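Local coordinates for protein NADPH-flavin oxidoreductase (PDB 5UU6) that binds flavin mononucleotide and probably uses NADPH to reduce flavins or nitro compounds, at residues 44-49 with 104-109; 58-63 with 77-82; 65-70 with 133-138; 151-156 with 236-241. One frame throughout, in Å; residues are numbered along the deposited sequence.

Interaction 1: residues 44-49 with 104-109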
loop_
_atom_site.group_PDB
_atom_site.type_symbol
_atom_site.label_atom_id
_atom_site.label_comp_id
_atom_site.label_asym_id
_atom_site.label_seq_id
_atom_site.Cartn_x
_atom_site.Cartn_y
_atom_site.Cartn_z
ATOM N N SER A 44 8.705 6.398 -8.752
ATOM C CA SER A 44 9.209 7.028 -9.968
ATOM C C SER A 44 8.225 8.010 -10.550
ATOM O O SER A 44 8.294 8.281 -11.741
ATOM C CB SER A 44 9.564 5.992 -11.045
ATOM O OG SER A 44 10.610 5.137 -10.604
HETATM N N MSE A 45 7.295 8.508 -9.741
HETATM C CA MSE A 45 6.307 9.468 -10.209
HETATM C C MSE A 45 5.484 8.859 -11.348
HETATM O O MSE A 45 4.866 9.584 -12.104
HETATM C CB MSE A 45 7.014 10.771 -10.641
HETATM C CG MSE A 45 6.158 12.038 -10.631
HETATM SE SE MSE A 45 5.303 12.337 -8.895
HETATM C CE MSE A 45 4.347 13.984 -9.303
ATOM N N LEU A 46 5.458 7.520 -11.439
ATOM C CA LEU A 46 4.691 6.870 -12.497
ATOM C C LEU A 46 3.207 7.192 -12.384
ATOM O O LEU A 46 2.533 7.324 -13.407
ATOM C CB LEU A 46 4.913 5.344 -12.469
ATOM C CG LEU A 46 6.382 4.894 -12.638
ATOM C CD1 LEU A 46 6.610 3.330 -12.661
ATOM C CD2 LEU A 46 6.974 5.532 -13.902
ATOM N N GLN A 47 2.689 7.363 -11.160
ATOM C CA GLN A 47 1.259 7.601 -10.941
ATOM C C GLN A 47 0.428 6.487 -11.595
ATOM O O GLN A 47 -0.233 6.678 -12.596
ATOM C CB GLN A 47 0.862 9.000 -11.429
ATOM C CG GLN A 47 1.556 10.064 -10.562
ATOM C CD GLN A 47 1.289 11.486 -10.988
ATOM O OE1 GLN A 47 0.171 12.004 -10.821
ATOM N NE2 GLN A 47 2.322 12.147 -11.534
ATOM N N VAL A 48 0.479 5.309 -10.963
ATOM C CA VAL A 48 -0.040 4.070 -11.570
ATOM C C VAL A 48 -1.426 3.685 -11.024
ATOM O O VAL A 48 -1.865 2.548 -11.225
ATOM C CB VAL A 48 0.943 2.905 -11.385
ATOM C CG1 VAL A 48 2.265 3.190 -12.020
ATOM C CG2 VAL A 48 1.170 2.674 -9.903
ATOM N N VAL A 49 -2.119 4.591 -10.336
ATOM C CA VAL A 49 -3.338 4.237 -9.606
ATOM C C VAL A 49 -4.521 4.999 -10.195
ATOM O O VAL A 49 -4.435 6.204 -10.458
ATOM C CB VAL A 49 -3.218 4.525 -8.094
ATOM C CG1 VAL A 49 -4.544 4.173 -7.335
ATOM C CG2 VAL A 49 -2.011 3.765 -7.495
HETATM N N MSE A 104 3.180 -4.745 -11.398
HETATM C CA MSE A 104 2.032 -5.076 -10.603
HETATM C C MSE A 104 2.397 -4.814 -9.150
HETATM O O MSE A 104 1.607 -4.306 -8.368
HETATM C CB MSE A 104 1.601 -6.524 -10.827
HETATM C CG MSE A 104 0.295 -6.827 -10.130
HETATM SE SE MSE A 104 0.730 -7.566 -8.347
HETATM C CE MSE A 104 0.773 -9.383 -9.112
ATOM N N LEU A 105 3.628 -5.167 -8.796
ATOM C CA LEU A 105 4.115 -4.915 -7.450
ATOM C C LEU A 105 4.043 -3.419 -7.106
ATOM O O LEU A 105 3.469 -3.051 -6.090
ATOM C CB LEU A 105 5.538 -5.441 -7.328
ATOM C CG LEU A 105 6.144 -5.603 -5.945
ATOM C CD1 LEU A 105 7.321 -6.587 -6.083
ATOM C CD2 LEU A 105 6.594 -4.233 -5.345
ATOM N N ILE A 106 4.603 -2.557 -7.959
ATOM C CA ILE A 106 4.487 -1.093 -7.816
ATOM C C ILE A 106 3.034 -0.644 -7.745
ATOM O O ILE A 106 2.672 0.211 -6.920
ATOM C CB ILE A 106 5.212 -0.394 -8.986
ATOM C CG1 ILE A 106 6.717 -0.457 -8.779
ATOM C CG2 ILE A 106 4.752 1.089 -9.190
ATOM C CD1 ILE A 106 7.474 -0.202 -10.104
ATOM N N GLY A 107 2.202 -1.136 -8.669
ATOM C CA GLY A 107 0.781 -0.776 -8.645
ATOM C C GLY A 107 0.121 -1.125 -7.322
ATOM O O GLY A 107 -0.654 -0.333 -6.767
ATOM N N ALA A 108 0.467 -2.291 -6.760
ATOM C CA ALA A 108 -0.196 -2.724 -5.537
ATOM C C ALA A 108 0.269 -1.902 -4.350
ATOM O O ALA A 108 -0.549 -1.446 -3.545
ATOM C CB ALA A 108 0.060 -4.215 -5.289
ATOM N N VAL A 109 1.589 -1.735 -4.196
ATOM C CA VAL A 109 2.110 -0.921 -3.086
ATOM C C VAL A 109 1.539 0.492 -3.159
ATOM O O VAL A 109 1.016 1.031 -2.164
ATOM C CB VAL A 109 3.652 -0.900 -3.118
ATOM C CG1 VAL A 109 4.195 0.244 -2.286
ATOM C CG2 VAL A 109 4.219 -2.219 -2.697
#
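Val48 sets the CG2 branch of its side chain on the backbone of helix 101-124, where CG2 lies 3.7 Å from Gly107 CA and 4.0 Å from Ile106 CG2. Its chi1 of -60° puts CG2 between its own backbone N and carbonyl carbon, and it is this branch that meets the helix. The side chains of Val48 and Ile106 cross at about a right angle, touching methyl to methyl. Ile106 has CG2 anti to its backbone N, which turns this branch to Val48 and leaves CD1, at the end of the other branch, to approach Leu46 CD1 more loosely at 4.4 Å. What Val48 CG2 touches at Gly107 is the bare CA, and Val48 CA and Gly107 CA are 5.7 Å apart. Branched aliphatic residues suit the facing positions, since they offer methyl groups to a buried apolar surface. Polar groups of the loop look elsewhere, Gln47 bonding through its side-chain amide to Leu173 and Tyr195 of the second subunit. Met45 and Val109, one in each segment, line the flavin pocket. No hydrogen bond joins the segments, so the contact rests on shape and the burial of hydrocarbon, and should hold a flavin-lining loop against the helix.

Interaction 2: residues 58-63 with 77-82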
loop_
_atom_site.group_PDB
_atom_site.type_symbol
_atom_site.label_atom_id
_atom_site.label_comp_id
_atom_site.label_asym_id
_atom_site.label_seq_id
_atom_site.Cartn_x
_atom_site.Cartn_y
_atom_site.Cartn_z
ATOM N N GLU A 58 -27.532 0.641 -9.005
ATOM C CA GLU A 58 -27.546 -0.727 -9.534
ATOM C C GLU A 58 -26.142 -1.340 -9.554
ATOM O O GLU A 58 -25.971 -2.527 -9.248
ATOM C CB GLU A 58 -28.158 -0.757 -10.932
ATOM N N LYS A 59 -25.123 -0.562 -9.945
ATOM C CA LYS A 59 -23.753 -1.075 -9.879
ATOM C C LYS A 59 -23.332 -1.318 -8.439
ATOM O O LYS A 59 -22.630 -2.285 -8.144
ATOM C CB LYS A 59 -22.774 -0.119 -10.561
ATOM C CG LYS A 59 -22.964 0.029 -12.057
ATOM C CD LYS A 59 -21.814 0.851 -12.611
ATOM C CE LYS A 59 -21.625 0.650 -14.085
ATOM N NZ LYS A 59 -20.208 0.859 -14.452
ATOM N N ARG A 60 -23.727 -0.431 -7.532
ATOM C CA ARG A 60 -23.479 -0.665 -6.119
ATOM C C ARG A 60 -24.058 -2.005 -5.678
ATOM O O ARG A 60 -23.386 -2.789 -4.999
ATOM C CB ARG A 60 -24.068 0.500 -5.305
ATOM C CG ARG A 60 -23.321 0.763 -4.022
ATOM C CD ARG A 60 -21.879 1.297 -4.223
ATOM N NE ARG A 60 -21.832 2.760 -4.032
ATOM C CZ ARG A 60 -22.097 3.375 -2.879
ATOM N NH1 ARG A 60 -22.393 2.674 -1.783
ATOM N NH2 ARG A 60 -22.038 4.700 -2.815
ATOM N N SER A 61 -25.290 -2.303 -6.095
ATOM C CA SER A 61 -25.898 -3.591 -5.776
ATOM C C SER A 61 -25.079 -4.745 -6.336
ATOM O O SER A 61 -24.811 -5.732 -5.642
ATOM C CB SER A 61 -27.319 -3.655 -6.343
ATOM O OG SER A 61 -27.993 -4.690 -5.700
ATOM N N GLN A 62 -24.715 -4.651 -7.614
ATOM C CA GLN A 62 -23.915 -5.694 -8.247
ATOM C C GLN A 62 -22.592 -5.873 -7.521
ATOM O O GLN A 62 -22.176 -7.002 -7.228
ATOM C CB GLN A 62 -23.680 -5.344 -9.713
ATOM C CG GLN A 62 -24.886 -5.636 -10.588
ATOM C CD GLN A 62 -25.142 -7.132 -10.706
ATOM O OE1 GLN A 62 -24.451 -7.835 -11.452
ATOM N NE2 GLN A 62 -26.129 -7.631 -9.954
ATOM N N LEU A 63 -21.931 -4.759 -7.193
ATOM C CA LEU A 63 -20.628 -4.841 -6.534
ATOM C C LEU A 63 -20.774 -5.473 -5.166
ATOM O O LEU A 63 -19.911 -6.247 -4.725
ATOM C CB LEU A 63 -20.001 -3.449 -6.430
ATOM C CG LEU A 63 -19.464 -2.914 -7.772
ATOM C CD1 LEU A 63 -19.208 -1.435 -7.725
ATOM C CD2 LEU A 63 -18.183 -3.658 -8.206
ATOM N N ALA A 77 -21.915 5.511 2.204
ATOM C CA ALA A 77 -22.113 6.794 1.546
ATOM C C ALA A 77 -21.338 6.859 0.240
ATOM O O ALA A 77 -21.872 7.300 -0.786
ATOM C CB ALA A 77 -21.694 7.932 2.481
ATOM N N GLU A 78 -20.074 6.424 0.249
ATOM C CA GLU A 78 -19.287 6.404 -0.969
ATOM C C GLU A 78 -18.548 5.079 -1.072
ATOM O O GLU A 78 -18.216 4.449 -0.061
ATOM C CB GLU A 78 -18.340 7.613 -1.048
ATOM C CG GLU A 78 -19.127 8.944 -1.002
ATOM C CD GLU A 78 -19.471 9.436 -2.394
ATOM O OE1 GLU A 78 -20.340 10.328 -2.516
ATOM O OE2 GLU A 78 -18.879 8.923 -3.370
ATOM N N PHE A 79 -18.334 4.645 -2.312
ATOM C CA PHE A 79 -17.628 3.411 -2.595
ATOM C C PHE A 79 -16.611 3.667 -3.690
ATOM O O PHE A 79 -16.976 4.037 -4.818
ATOM C CB PHE A 79 -18.579 2.282 -3.015
ATOM C CG PHE A 79 -17.880 0.946 -3.164
ATOM C CD1 PHE A 79 -17.311 0.341 -2.056
ATOM C CD2 PHE A 79 -17.763 0.336 -4.384
ATOM C CE1 PHE A 79 -16.666 -0.877 -2.148
ATOM C CE2 PHE A 79 -17.126 -0.895 -4.495
ATOM C CZ PHE A 79 -16.580 -1.498 -3.370
ATOM N N LEU A 80 -15.346 3.426 -3.359
ATOM C CA LEU A 80 -14.215 3.735 -4.208
ATOM C C LEU A 80 -13.587 2.404 -4.593
ATOM O O LEU A 80 -13.455 1.522 -3.738
ATOM C CB LEU A 80 -13.210 4.613 -3.451
ATOM C CG LEU A 80 -13.678 5.982 -2.895
ATOM C CD1 LEU A 80 -12.410 6.753 -2.489
ATOM C CD2 LEU A 80 -14.463 6.760 -3.920
ATOM N N VAL A 81 -13.249 2.228 -5.864
ATOM C CA VAL A 81 -12.587 0.995 -6.311
ATOM C C VAL A 81 -11.193 1.380 -6.790
ATOM O O VAL A 81 -11.052 2.149 -7.760
ATOM C CB VAL A 81 -13.377 0.283 -7.420
ATOM C CG1 VAL A 81 -12.628 -1.002 -7.860
ATOM C CG2 VAL A 81 -14.799 -0.022 -6.979
ATOM N N PHE A 82 -10.163 0.854 -6.127
ATOM C CA PHE A 82 -8.784 1.194 -6.456
ATOM C C PHE A 82 -8.248 0.211 -7.495
ATOM O O PHE A 82 -8.391 -0.996 -7.326
ATOM C CB PHE A 82 -7.908 1.179 -5.193
ATOM C CG PHE A 82 -8.168 2.351 -4.275
ATOM C CD1 PHE A 82 -9.270 2.349 -3.415
ATOM C CD2 PHE A 82 -7.366 3.482 -4.321
ATOM C CE1 PHE A 82 -9.529 3.438 -2.564
ATOM C CE2 PHE A 82 -7.644 4.586 -3.499
ATOM C CZ PHE A 82 -8.716 4.549 -2.612
#
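A classic beta bulge begins strand 78-85, with Ala77 and Glu78 both facing Leu160, and Arg60 of helix 57-66 reaches over to this strand start. The arginine chain runs with CG anti to the backbone N (chi1 -150°) and bends at chi2 and chi3, which carries the guanidinium across the base of Phe79. Phe79 CB sits over one face of that group, 3.4 Å from Arg60 NE and offset toward the rim, while the guanidinium and ring planes stand 39° apart. At the guanidinium edge, in its plane, Arg60 NH2 gives a weak hydrogen bond to Ala77 O at 3.3 Å. Firmer grips lie outside: Arg60 NH1 bonds Val73 O and Ala76 O, and NE bonds Val54 O. A long side chain with several N-H groups suits this buried place, because it can satisfy several backbone carbonyls at once. Further along the helix Leu63 adds a purely apolar touch, its CD1 approaching Phe79 CE2 obliquely at 3.9 Å. The axes of residues 58-63 and 78-82 come within 10.9 Å at an angle of 64°. Phe79 also packs on Val73 of helix 72-75 and on Cys159 of strand 152-161, which lies on one side of strand 78-85; on the other side runs strand 49-53, whose Arg53 forms a salt bridge with Glu78.

Interaction 3: residues 65-70 with 133-138. With FMN (flavin mononucleotide), chain E.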
loop_
_atom_site.group_PDB
_atom_site.type_symbol
_atom_site.label_atom_id
_atom_site.label_comp_id
_atom_site.label_asym_id
_atom_site.label_seq_id
_atom_site.Cartn_x
_atom_site.Cartn_y
_atom_site.Cartn_z
ATOM N N LYS A 65 -22.879 -7.782 -4.372
ATOM C CA LYS A 65 -22.942 -9.215 -4.634
ATOM C C LYS A 65 -21.557 -9.787 -4.925
ATOM O O LYS A 65 -21.151 -10.783 -4.315
ATOM C CB LYS A 65 -23.905 -9.498 -5.795
ATOM C CG LYS A 65 -23.870 -10.926 -6.289
ATOM C CD LYS A 65 -25.089 -11.269 -7.178
ATOM N N PHE A 66 -20.819 -9.159 -5.856
ATOM C CA PHE A 66 -19.516 -9.664 -6.290
ATOM C C PHE A 66 -18.474 -9.678 -5.166
ATOM O O PHE A 66 -17.523 -10.478 -5.206
ATOM C CB PHE A 66 -18.991 -8.820 -7.455
ATOM C CG PHE A 66 -19.736 -9.008 -8.730
ATOM C CD1 PHE A 66 -20.292 -10.242 -9.050
ATOM C CD2 PHE A 66 -19.851 -7.971 -9.639
ATOM C CE1 PHE A 66 -20.980 -10.433 -10.235
ATOM C CE2 PHE A 66 -20.535 -8.170 -10.839
ATOM C CZ PHE A 66 -21.097 -9.404 -11.129
ATOM N N ALA A 67 -18.610 -8.794 -4.186
ATOM C CA ALA A 67 -17.707 -8.721 -3.033
ATOM C C ALA A 67 -17.975 -9.830 -2.032
ATOM O O ALA A 67 -17.245 -9.944 -1.032
ATOM C CB ALA A 67 -17.847 -7.368 -2.324
ATOM N N GLY A 68 -18.975 -10.659 -2.290
ATOM C CA GLY A 68 -19.327 -11.742 -1.404
ATOM C C GLY A 68 -20.527 -11.425 -0.561
ATOM O O GLY A 68 -20.564 -11.834 0.605
ATOM N N ASN A 69 -21.478 -10.650 -1.100
ATOM C CA ASN A 69 -22.700 -10.271 -0.406
ATOM C C ASN A 69 -22.389 -9.454 0.844
ATOM O O ASN A 69 -22.901 -9.708 1.926
ATOM C CB ASN A 69 -23.535 -11.507 -0.090
ATOM C CG ASN A 69 -23.932 -12.278 -1.356
ATOM O OD1 ASN A 69 -24.672 -11.773 -2.200
ATOM N ND2 ASN A 69 -23.433 -13.490 -1.484
ATOM N N GLN A 70 -21.541 -8.441 0.685
ATOM C CA GLN A 70 -21.200 -7.564 1.790
ATOM C C GLN A 70 -22.118 -6.358 1.674
ATOM O O GLN A 70 -21.903 -5.497 0.813
ATOM C CB GLN A 70 -19.718 -7.169 1.721
ATOM C CG GLN A 70 -18.808 -8.408 1.748
ATOM C CD GLN A 70 -17.335 -8.082 2.031
ATOM O OE1 GLN A 70 -17.019 -7.408 3.007
ATOM N NE2 GLN A 70 -16.435 -8.573 1.175
ATOM N N GLY A 133 -11.429 -6.049 -0.069
ATOM C CA GLY A 133 -10.697 -6.906 -0.989
ATOM C C GLY A 133 -11.561 -7.993 -1.558
ATOM O O GLY A 133 -11.157 -8.716 -2.471
ATOM N N GLY A 134 -12.779 -8.096 -1.039
ATOM C CA GLY A 134 -13.698 -9.152 -1.456
ATOM C C GLY A 134 -14.102 -9.060 -2.905
ATOM O O GLY A 134 -14.503 -10.082 -3.499
ATOM N N LEU A 135 -13.978 -7.863 -3.498
ATOM C CA LEU A 135 -14.180 -7.674 -4.936
ATOM C C LEU A 135 -13.366 -8.655 -5.773
ATOM O O LEU A 135 -13.823 -9.098 -6.836
ATOM C CB LEU A 135 -13.782 -6.257 -5.323
ATOM C CG LEU A 135 -14.654 -5.140 -4.781
ATOM C CD1 LEU A 135 -14.198 -3.867 -5.460
ATOM C CD2 LEU A 135 -16.120 -5.464 -5.083
ATOM N N ARG A 136 -12.161 -8.996 -5.319
ATOM C CA ARG A 136 -11.322 -9.980 -6.011
ATOM C C ARG A 136 -11.902 -11.384 -6.032
ATOM O O ARG A 136 -11.412 -12.189 -6.813
ATOM C CB ARG A 136 -9.917 -10.016 -5.380
ATOM C CG ARG A 136 -9.219 -8.642 -5.387
ATOM C CD ARG A 136 -7.704 -8.798 -5.367
ATOM N NE ARG A 136 -7.281 -9.458 -4.146
ATOM C CZ ARG A 136 -7.057 -8.829 -2.991
ATOM N NH1 ARG A 136 -7.207 -7.511 -2.887
ATOM N NH2 ARG A 136 -6.668 -9.519 -1.936
ATOM N N ASN A 137 -12.936 -11.704 -5.236
ATOM C CA ASN A 137 -13.625 -12.991 -5.421
ATOM C C ASN A 137 -14.096 -13.166 -6.854
ATOM O O ASN A 137 -14.145 -14.284 -7.381
ATOM C CB ASN A 137 -14.855 -13.103 -4.512
ATOM C CG ASN A 137 -14.502 -13.166 -3.042
ATOM O OD1 ASN A 137 -13.417 -13.617 -2.667
ATOM N ND2 ASN A 137 -15.430 -12.705 -2.196
ATOM N N ASN A 138 -14.531 -12.077 -7.469
ATOM C CA ASN A 138 -15.123 -12.054 -8.792
ATOM C C ASN A 138 -14.460 -10.972 -9.649
ATOM O O ASN A 138 -15.123 -10.180 -10.321
ATOM C CB ASN A 138 -16.621 -11.831 -8.641
ATOM C CG ASN A 138 -17.301 -13.013 -7.956
ATOM O OD1 ASN A 138 -17.481 -14.042 -8.568
ATOM N ND2 ASN A 138 -17.650 -12.868 -6.681
HETATM N N1 FMN E . -13.049 -6.302 5.642
HETATM C C2 FMN E . -14.258 -6.838 5.229
HETATM O O2 FMN E . -15.180 -6.924 6.048
HETATM N N3 FMN E . -14.438 -7.265 3.920
HETATM C C4 FMN E . -13.405 -7.154 2.997
HETATM O O4 FMN E . -13.567 -7.534 1.819
HETATM C C4A FMN E . -12.165 -6.632 3.420
HETATM N N5 FMN E . -11.092 -6.508 2.551
HETATM C C5A FMN E . -9.897 -5.943 2.937
HETATM C C6 FMN E . -8.857 -5.795 2.024
HETATM C C7 FMN E . -7.654 -5.215 2.451
HETATM C C7M FMN E . -6.496 -5.039 1.494
HETATM C C8 FMN E . -7.487 -4.803 3.757
HETATM C C8M FMN E . -6.162 -4.204 4.196
HETATM C C9 FMN E . -8.528 -4.950 4.690
HETATM C C9A FMN E . -9.733 -5.527 4.269
HETATM N N10 FMN E . -10.800 -5.661 5.154
HETATM C C10 FMN E . -12.008 -6.193 4.734
HETATM C "C1'" FMN E . -10.706 -5.205 6.576
HETATM C "C2'" FMN E . -10.008 -6.270 7.429
HETATM O "O2'" FMN E . -10.907 -7.333 7.673
HETATM C "C3'" FMN E . -9.542 -5.580 8.707
HETATM O "O3'" FMN E . -8.510 -4.642 8.432
HETATM C "C4'" FMN E . -9.170 -6.476 9.879
HETATM O "O4'" FMN E . -9.839 -7.700 9.865
HETATM C "C5'" FMN E . -9.976 -5.830 10.945
HETATM O "O5'" FMN E . -9.163 -5.068 11.744
HETATM P P FMN E . -9.449 -3.494 11.901
HETATM O O1P FMN E . -10.772 -3.175 12.583
HETATM O O2P FMN E . -8.365 -3.070 12.856
HETATM O O3P FMN E . -9.340 -2.777 10.562
#
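The ring of Phe66 and the carboxamide of Asn138 stand with their planes 43° apart, and Asn138 CB meets the ring obliquely, 4.0 Å from Phe66 CD1. At the edge of that carboxamide, in its plane, ND2 donates to Phe66 O at 2.8 Å with an N-H...O angle of 168°. Asparagine suits the spot because its short amide can reach a carbonyl at the end of helix 57-66. The amide of Gln70 is held by three bonds: NE2 donates to Ala67 O, in the amide plane, at 2.7 Å and also to FMN O4, while OE1 accepts from FMN N3 at 2.7 Å. The bond to Ala67 O should fix which way round the amide sits, presenting oxygen to the flavin N-H. Gly133 N donates almost straight to FMN N5 at 2.7 Å, and Gly134 N adds a weak bond to O4. Glycine suits both places, since the flavin lies close against Gly133, and Ala67 O and the Gln70 amide against Gly134. Gly68, at positive phi (102°), closes the helix in a Schellman motif. Ala67 CB packs on Leu135 CD2 at 3.8 Å. Leu135 then continues onto Phe79 and Val81 of strand 78-85, Ala67 onto Ile132 of strand 128-132, and Phe66 onto helix 139-145, joining the end of helix 57-66 to the turn after strand 128-132.

Interaction 4: residues 151-156 with 236-241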
loop_
_atom_site.group_PDB
_atom_site.type_symbol
_atom_site.label_atom_id
_atom_site.label_comp_id
_atom_site.label_asym_id
_atom_site.label_seq_id
_atom_site.Cartn_x
_atom_site.Cartn_y
_atom_site.Cartn_z
ATOM N N ASN A 151 -4.422 -3.223 -19.489
ATOM C CA ASN A 151 -3.384 -2.568 -18.685
ATOM C C ASN A 151 -3.923 -1.947 -17.403
ATOM O O ASN A 151 -3.239 -1.135 -16.783
ATOM C CB ASN A 151 -2.621 -1.488 -19.484
ATOM C CG ASN A 151 -1.650 -2.072 -20.506
ATOM O OD1 ASN A 151 -1.647 -3.274 -20.778
ATOM N ND2 ASN A 151 -0.797 -1.212 -21.057
ATOM N N THR A 152 -5.145 -2.281 -16.997
ATOM C CA THR A 152 -5.689 -1.883 -15.700
ATOM C C THR A 152 -6.275 -3.125 -15.033
ATOM O O THR A 152 -6.623 -4.097 -15.711
ATOM C CB THR A 152 -6.776 -0.797 -15.825
ATOM O OG1 THR A 152 -7.929 -1.354 -16.475
ATOM C CG2 THR A 152 -6.299 0.328 -16.668
ATOM N N ALA A 153 -6.396 -3.087 -13.705
ATOM C CA ALA A 153 -6.923 -4.222 -12.945
ATOM C C ALA A 153 -7.432 -3.740 -11.594
ATOM O O ALA A 153 -6.771 -2.935 -10.953
ATOM C CB ALA A 153 -5.857 -5.301 -12.720
ATOM N N ILE A 154 -8.597 -4.241 -11.148
ATOM C CA ILE A 154 -9.051 -3.869 -9.801
ATOM C C ILE A 154 -8.160 -4.560 -8.784
ATOM O O ILE A 154 -7.599 -5.627 -9.037
ATOM C CB ILE A 154 -10.523 -4.227 -9.525
ATOM C CG1 ILE A 154 -10.675 -5.742 -9.576
ATOM C CG2 ILE A 154 -11.471 -3.512 -10.511
ATOM C CD1 ILE A 154 -11.390 -6.347 -8.370
ATOM N N LEU A 155 -7.982 -3.916 -7.642
ATOM C CA LEU A 155 -7.269 -4.475 -6.497
ATOM C C LEU A 155 -8.162 -4.578 -5.277
ATOM O O LEU A 155 -8.222 -5.646 -4.662
ATOM C CB LEU A 155 -6.061 -3.601 -6.147
ATOM C CG LEU A 155 -4.924 -3.664 -7.135
ATOM C CD1 LEU A 155 -3.764 -2.865 -6.529
ATOM C CD2 LEU A 155 -4.537 -5.136 -7.429
ATOM N N PHE A 156 -8.848 -3.492 -4.887
ATOM C CA PHE A 156 -9.756 -3.566 -3.739
ATOM C C PHE A 156 -10.666 -2.349 -3.765
ATOM O O PHE A 156 -10.395 -1.338 -4.432
ATOM C CB PHE A 156 -8.992 -3.612 -2.400
ATOM C CG PHE A 156 -8.041 -2.462 -2.238
ATOM C CD1 PHE A 156 -8.485 -1.247 -1.720
ATOM C CD2 PHE A 156 -6.723 -2.557 -2.694
ATOM C CE1 PHE A 156 -7.611 -0.139 -1.624
ATOM C CE2 PHE A 156 -5.837 -1.446 -2.598
ATOM C CZ PHE A 156 -6.295 -0.240 -2.059
ATOM N N ASN A 236 -3.242 -11.578 -15.948
ATOM C CA ASN A 236 -2.684 -11.839 -17.262
ATOM C C ASN A 236 -3.661 -11.467 -18.358
ATOM O O ASN A 236 -3.262 -10.870 -19.356
ATOM C CB ASN A 236 -2.258 -13.308 -17.373
ATOM C CG ASN A 236 -1.064 -13.616 -16.493
ATOM O OD1 ASN A 236 -0.398 -12.685 -15.974
ATOM N ND2 ASN A 236 -0.788 -14.899 -16.291
ATOM N N GLY A 237 -4.959 -11.734 -18.159
ATOM C CA GLY A 237 -5.955 -11.325 -19.148
ATOM C C GLY A 237 -6.052 -9.820 -19.365
ATOM O O GLY A 237 -6.533 -9.390 -20.414
ATOM N N LYS A 238 -5.612 -9.004 -18.399
ATOM C CA LYS A 238 -5.579 -7.557 -18.583
ATOM C C LYS A 238 -4.215 -7.063 -19.094
ATOM O O LYS A 238 -3.999 -5.845 -19.191
ATOM C CB LYS A 238 -5.912 -6.823 -17.270
ATOM C CG LYS A 238 -7.182 -7.267 -16.540
ATOM C CD LYS A 238 -8.481 -7.194 -17.435
ATOM C CE LYS A 238 -8.729 -5.821 -18.102
ATOM N NZ LYS A 238 -8.933 -4.753 -17.074
ATOM N N GLY A 239 -3.296 -7.972 -19.407
ATOM C CA GLY A 239 -1.964 -7.602 -19.862
ATOM C C GLY A 239 -0.915 -7.424 -18.777
ATOM O O GLY A 239 0.190 -6.969 -19.083
ATOM N N LEU A 240 -1.199 -7.785 -17.531
ATOM C CA LEU A 240 -0.284 -7.499 -16.431
ATOM C C LEU A 240 0.313 -8.775 -15.857
ATOM O O LEU A 240 -0.312 -9.828 -15.884
ATOM C CB LEU A 240 -0.997 -6.725 -15.303
ATOM C CG LEU A 240 -1.770 -5.464 -15.700
ATOM C CD1 LEU A 240 -2.677 -5.023 -14.578
ATOM C CD2 LEU A 240 -0.823 -4.322 -16.104
ATOM N N ALA A 241 1.499 -8.644 -15.263
ATOM C CA ALA A 241 2.100 -9.687 -14.442
ATOM C C ALA A 241 2.377 -10.953 -15.242
ATOM O O ALA A 241 2.198 -12.063 -14.716
ATOM C CB ALA A 241 1.213 -10.025 -13.232
HETATM O O HOH W 1 0.290 -5.230 -21.353
#
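Lys238 NZ is gripped by several oxygens: it donates to Thr152 O at 2.8 Å, forms a salt bridge with Asp143 and bonds Pro149 O. The lysine chain is bent at chi2, chi3 and chi4, curling round Thr152 O until its ammonium comes in from above the carbonyl plane, 46° out of it. Lysine suits the place because its flexible chain can fold back and still bring its charge to the Thr152 carbonyl and its other oxygen partners. Its backbone contributes too: Asn151 N donates to Lys238 O at 2.7 Å, nearly along the C=O axis. Beyond it Gly239, with phi at 90°, ends helix 231-237 in a Schellman motif. Glycine accommodates this positive phi and avoids crowding Asn151 OD1. One water donates both to that OD1, at 2.8 Å, and to Gly239 O, at 2.9 Å, bridging the two segments. Leu240 lays CD1 against the small Ala153 CB at 3.7 Å and CD2 near Asn151 CA at 4.0 Å. Away from the annotated flavin sites, the C-terminal tail is fastened to the start of strand 152-161 by a backbone bond, a leucine contact and a buried lysine whose charge is met by Asp143 and two carbonyls, which probably favours its protonated form.

In the fold
Interactions 2 and 3 share helix 57-66; their centres are 11 Å apart, and Leu135 CD1 lies 4.0 Å from Phe79 CZ, tying the flavin-binding turn to the sheet. Interaction 4 meets interaction 2 through neighbouring strands, with Phe82 N 2.8 Å from Phe156 O, and interaction 3 through Arg136 NH1, 2.8 Å from Leu155 O. Interactions 1 and 4, centres 12 Å apart, touch where Leu155 CD1 packs 3.7 Å from Ala108 CA. Interaction 3 binds the isoalloxazine directly, whereas residues 44-49 and 104-109 supply Met45 and Val109 to a flavin pocket. Ser42 N of the second subunit bonds the flavin of interaction 3, so the sites draw on both subunits.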